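PDB 3OCO: hemolysin-like protein containing CBS domains from Oenococcus oeni, which is of uncharacterised function, the crystallised part being the paired CBS domains of a larger, probably membrane-embedded protein whose family is tentatively linked to flavin adenine dinucleotide binding. Local coordinates for residues A[26-29]-A[30-33]; A[59-63]-A[64-68]. One frame throughout, in Å; residues are numbered along the deposited sequence.

Contact 1. Residues A[26-29]-A[30-33]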
# COMPACT_ATOMS: atom_id res chain seq x y z
N MSE A 26 1.65 7.13 14.64
CA MSE A 26 0.83 7.85 13.69
C MSE A 26 1.62 8.90 12.93
O MSE A 26 2.68 9.37 13.37
CB MSE A 26 -0.29 8.55 14.43
CG MSE A 26 0.25 9.63 15.32
SE MSE A 26 -1.03 10.63 16.42
CE MSE A 26 0.32 11.93 17.00
N VAL A 27 1.06 9.28 11.79
CA VAL A 27 1.55 10.41 11.05
C VAL A 27 0.87 11.60 11.71
O VAL A 27 -0.36 11.67 11.75
CB VAL A 27 1.18 10.28 9.55
CG1 VAL A 27 1.33 11.61 8.80
CG2 VAL A 27 2.03 9.19 8.90
N ASP A 28 1.65 12.51 12.27
CA ASP A 28 1.07 13.56 13.10
C ASP A 28 0.32 14.61 12.29
O ASP A 28 0.59 14.79 11.10
CB ASP A 28 2.13 14.20 13.98
CG ASP A 28 2.89 15.28 13.26
OD1 ASP A 28 3.86 14.95 12.56
OD2 ASP A 28 2.53 16.47 13.43
N ARG A 29 -0.61 15.30 12.94
CA ARG A 29 -1.51 16.23 12.25
C ARG A 29 -0.76 17.19 11.36
O ARG A 29 -1.23 17.53 10.28
CB ARG A 29 -2.37 17.02 13.24
CG ARG A 29 -3.39 17.96 12.60
CD ARG A 29 -4.00 18.94 13.60
NE ARG A 29 -2.96 19.68 14.30
CZ ARG A 29 -2.49 19.33 15.49
NH1 ARG A 29 -2.97 18.25 16.09
NH2 ARG A 29 -1.53 20.04 16.08
N THR A 30 0.42 17.62 11.80
CA THR A 30 1.16 18.64 11.06
C THR A 30 1.80 18.11 9.77
O THR A 30 2.14 18.89 8.88
CB THR A 30 2.24 19.33 11.93
OG1 THR A 30 2.60 20.58 11.33
CG2 THR A 30 3.48 18.47 12.04
N SER A 31 1.93 16.80 9.68
CA SER A 31 2.51 16.17 8.48
C SER A 31 1.48 15.63 7.49
O SER A 31 1.86 15.18 6.41
CB SER A 31 3.47 15.05 8.89
OG SER A 31 4.55 15.56 9.65
N MSE A 32 0.19 15.67 7.85
CA MSE A 32 -0.87 15.13 6.99
C MSE A 32 -1.14 15.98 5.76
O MSE A 32 -1.08 17.20 5.82
CB MSE A 32 -2.21 15.07 7.73
CG MSE A 32 -2.35 14.14 8.91
SE MSE A 32 -4.27 14.12 9.41
CE MSE A 32 -4.65 16.04 9.49
N SER A 33 -1.50 15.32 4.66
CA SER A 33 -2.08 15.99 3.49
C SER A 33 -3.53 15.57 3.35
O SER A 33 -3.84 14.37 3.27
CB SER A 33 -1.33 15.62 2.20
OG SER A 33 0.01 16.04 2.24

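Contact 2. Residues A[59-63]-A[64-68]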
# COMPACT_ATOMS: atom_id res chain seq x y z
N THR A 59 -11.43 16.32 4.78
CA THR A 59 -11.89 17.22 5.84
C THR A 59 -13.27 17.79 5.53
O THR A 59 -13.65 17.94 4.37
CB THR A 59 -10.93 18.42 6.04
OG1 THR A 59 -10.95 19.28 4.90
CG2 THR A 59 -9.51 17.96 6.27
N ALA A 60 -14.02 18.09 6.58
CA ALA A 60 -15.21 18.93 6.44
C ALA A 60 -14.80 20.38 6.67
O ALA A 60 -13.94 20.66 7.51
CB ALA A 60 -16.29 18.52 7.44
N ASP A 61 -15.39 21.30 5.91
CA ASP A 61 -15.20 22.72 6.20
C ASP A 61 -13.74 23.15 6.12
O ASP A 61 -13.35 24.14 6.73
CB ASP A 61 -15.78 23.06 7.58
CG ASP A 61 -17.31 22.88 7.65
OD1 ASP A 61 -18.01 23.33 6.72
OD2 ASP A 61 -17.81 22.29 8.63
N ASN A 62 -12.93 22.38 5.39
CA ASN A 62 -11.50 22.66 5.25
C ASN A 62 -10.77 22.65 6.58
O ASN A 62 -9.72 23.29 6.73
CB ASN A 62 -11.28 23.99 4.53
CG ASN A 62 -11.33 23.85 3.02
OD1 ASN A 62 -10.50 23.14 2.42
ND2 ASN A 62 -12.30 24.51 2.40
N ASP A 63 -11.31 21.92 7.54
CA ASP A 63 -10.76 21.88 8.89
C ASP A 63 -10.05 20.55 9.12
O ASP A 63 -10.69 19.51 9.12
CB ASP A 63 -11.89 22.05 9.91
CG ASP A 63 -11.41 22.43 11.29
OD1 ASP A 63 -10.18 22.39 11.55
OD2 ASP A 63 -12.26 22.79 12.13
N LYS A 64 -8.74 20.57 9.34
CA LYS A 64 -8.03 19.31 9.64
C LYS A 64 -8.65 18.57 10.81
O LYS A 64 -8.58 17.35 10.87
CB LYS A 64 -6.54 19.51 9.91
CG LYS A 64 -5.68 19.76 8.68
CD LYS A 64 -4.42 20.52 9.07
CE LYS A 64 -3.17 19.65 9.01
NZ LYS A 64 -2.72 19.49 7.62
N ASP A 65 -9.26 19.30 11.75
CA ASP A 65 -9.82 18.69 12.95
C ASP A 65 -11.20 18.07 12.70
O ASP A 65 -11.80 17.48 13.60
CB ASP A 65 -9.86 19.68 14.12
CG ASP A 65 -8.46 20.10 14.57
OD1 ASP A 65 -7.67 19.20 14.89
OD2 ASP A 65 -8.15 21.31 14.61
N LYS A 66 -11.68 18.18 11.47
CA LYS A 66 -12.93 17.56 11.05
C LYS A 66 -12.77 16.54 9.89
O LYS A 66 -13.33 16.73 8.78
CB LYS A 66 -13.92 18.66 10.62
CG LYS A 66 -14.41 19.57 11.77
CD LYS A 66 -15.32 20.66 11.23
CE LYS A 66 -15.74 21.67 12.30
NZ LYS A 66 -16.34 22.91 11.68
N ILE A 67 -12.01 15.47 10.12
CA ILE A 67 -11.86 14.40 9.13
C ILE A 67 -13.11 13.53 9.08
O ILE A 67 -13.45 12.86 10.05
CB ILE A 67 -10.67 13.45 9.42
CG1 ILE A 67 -9.35 14.22 9.52
CG2 ILE A 67 -10.59 12.36 8.36
CD1 ILE A 67 -9.24 15.31 8.52
N ILE A 68 -13.80 13.51 7.94
CA ILE A 68 -15.03 12.72 7.83
C ILE A 68 -14.86 11.37 7.09
O ILE A 68 -15.76 10.52 7.10
CB ILE A 68 -16.13 13.54 7.16
CG1 ILE A 68 -15.52 14.48 6.12
CG2 ILE A 68 -16.87 14.40 8.18
CD1 ILE A 68 -16.53 15.07 5.16
O HOH W 1 -10.16 23.36 14.18

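Contact 1. Residues A[26-29]-A[30-33]
Asp28 tucks its carboxylate between its own backbone N and carbonyl carbon (chi1 84°), while Ser31 keeps OG beside its backbone N (chi1 -62°), and the two polar ends meet. Ser31 OG donates to Asp28 OD1 at 3.1 Å, coming in above the carboxylate plane. The main chain ties the same two residues: Ser31 N reaches Asp28 O at 2.8 Å, with the donor lifted 43° out of the carbonyl plane. Asp28 thus grips Ser31 with both backbone and side chain. Its other oxygen, OD2, faces Thr30 N, but its modelled position is doubtful. One residue further on, Met32 N makes a weak bond of 3.4 Å to Arg29 O, a second, looser closure of the same turn. Met32, a selenomethionine, is buried, and its CE comes to 3.9 Å from Arg29 CG. Val27 adds a loose apolar touch, CG1 to Ser31 CB at 4.1 Å. Beyond the turn, the guanidinium NH1 of Arg29 bonds to Thr128 O, and Met32 packs on Thr128 and Ile131. Strand 27-28 pairs antiparallel with strand 128-132, and the tight turn then sends the chain on towards strand 35-36. Strand 27-28, from the first CBS repeat, thereby joins the edge of the sheet built by strands 128-132, 119-122 and 96-99, a crossover consistent with paired CBS domains.

Contact 2. Residues A[59-63]-A[64-68]
Strands 55-60 and 66-72 run antiparallel, with Thr59 facing Ile67 as a non-hydrogen-bonded pair, and the chain between them folds through a type I' turn at Ala60-Asp63 followed directly by a type I turn at Asp63-Lys66. Ala60 N gives a nearly straight bond to Lys66 O at 2.7 Å, and Lys66 N closes the second turn on Asp63 O at 2.9 Å. Asp63 swings CG away from its backbone N (chi1 -163°), which carries OD1 over the following peptides. There it accepts Asp65 N at 3.2 Å from above the carboxylate plane, making an Asx turn inside the beta turn. A water lies 2.8 Å from Asp63 OD1 and 2.9 Å from Asp65 OD2, probably easing the approach of two negative groups; the other oxygen of Asp65, OD1, takes Thr128 N. Lys66 stretches its extended chain across the side of Asp63 and places NZ 3.4 Å from Asp61 OD2, a long salt bridge with a weak hydrogen bond. On the sheet face shared by Thr59 and Ile67, the methyl CG2 of Thr59 presses against Ile67 CD1 at 3.5 Å, tighter than usual, while Thr59 OG1 bonds to Asp36. Ile68 CD1 rests against Ala60 CB. All this makes a beta hairpin whose connection is a type I' turn followed by a type I turn, joining the antiparallel strands of the three-stranded sheet in the first CBS domain.

Contact 1 and contact 2 have centres 13 Å apart and meet through Lys64, at the tip of the hairpin. Its bent side chain lies against the carbonyls of the 29-32 turn: CE is 3.1 Å from Arg29 O, and NZ makes a weak bond of 3.3 Å to Met32 O. Alongside, Arg29 CD packs 3.9 Å from Asp65 OD1. Both contacts also converge on Thr128: Arg29 takes its carbonyl, Asp65 its amide and Lys64 O its hydroxyl. Residues 26-33 and the hairpin 59-68 are therefore tied to each other and to strand 128-132, linking the first CBS domain with the second.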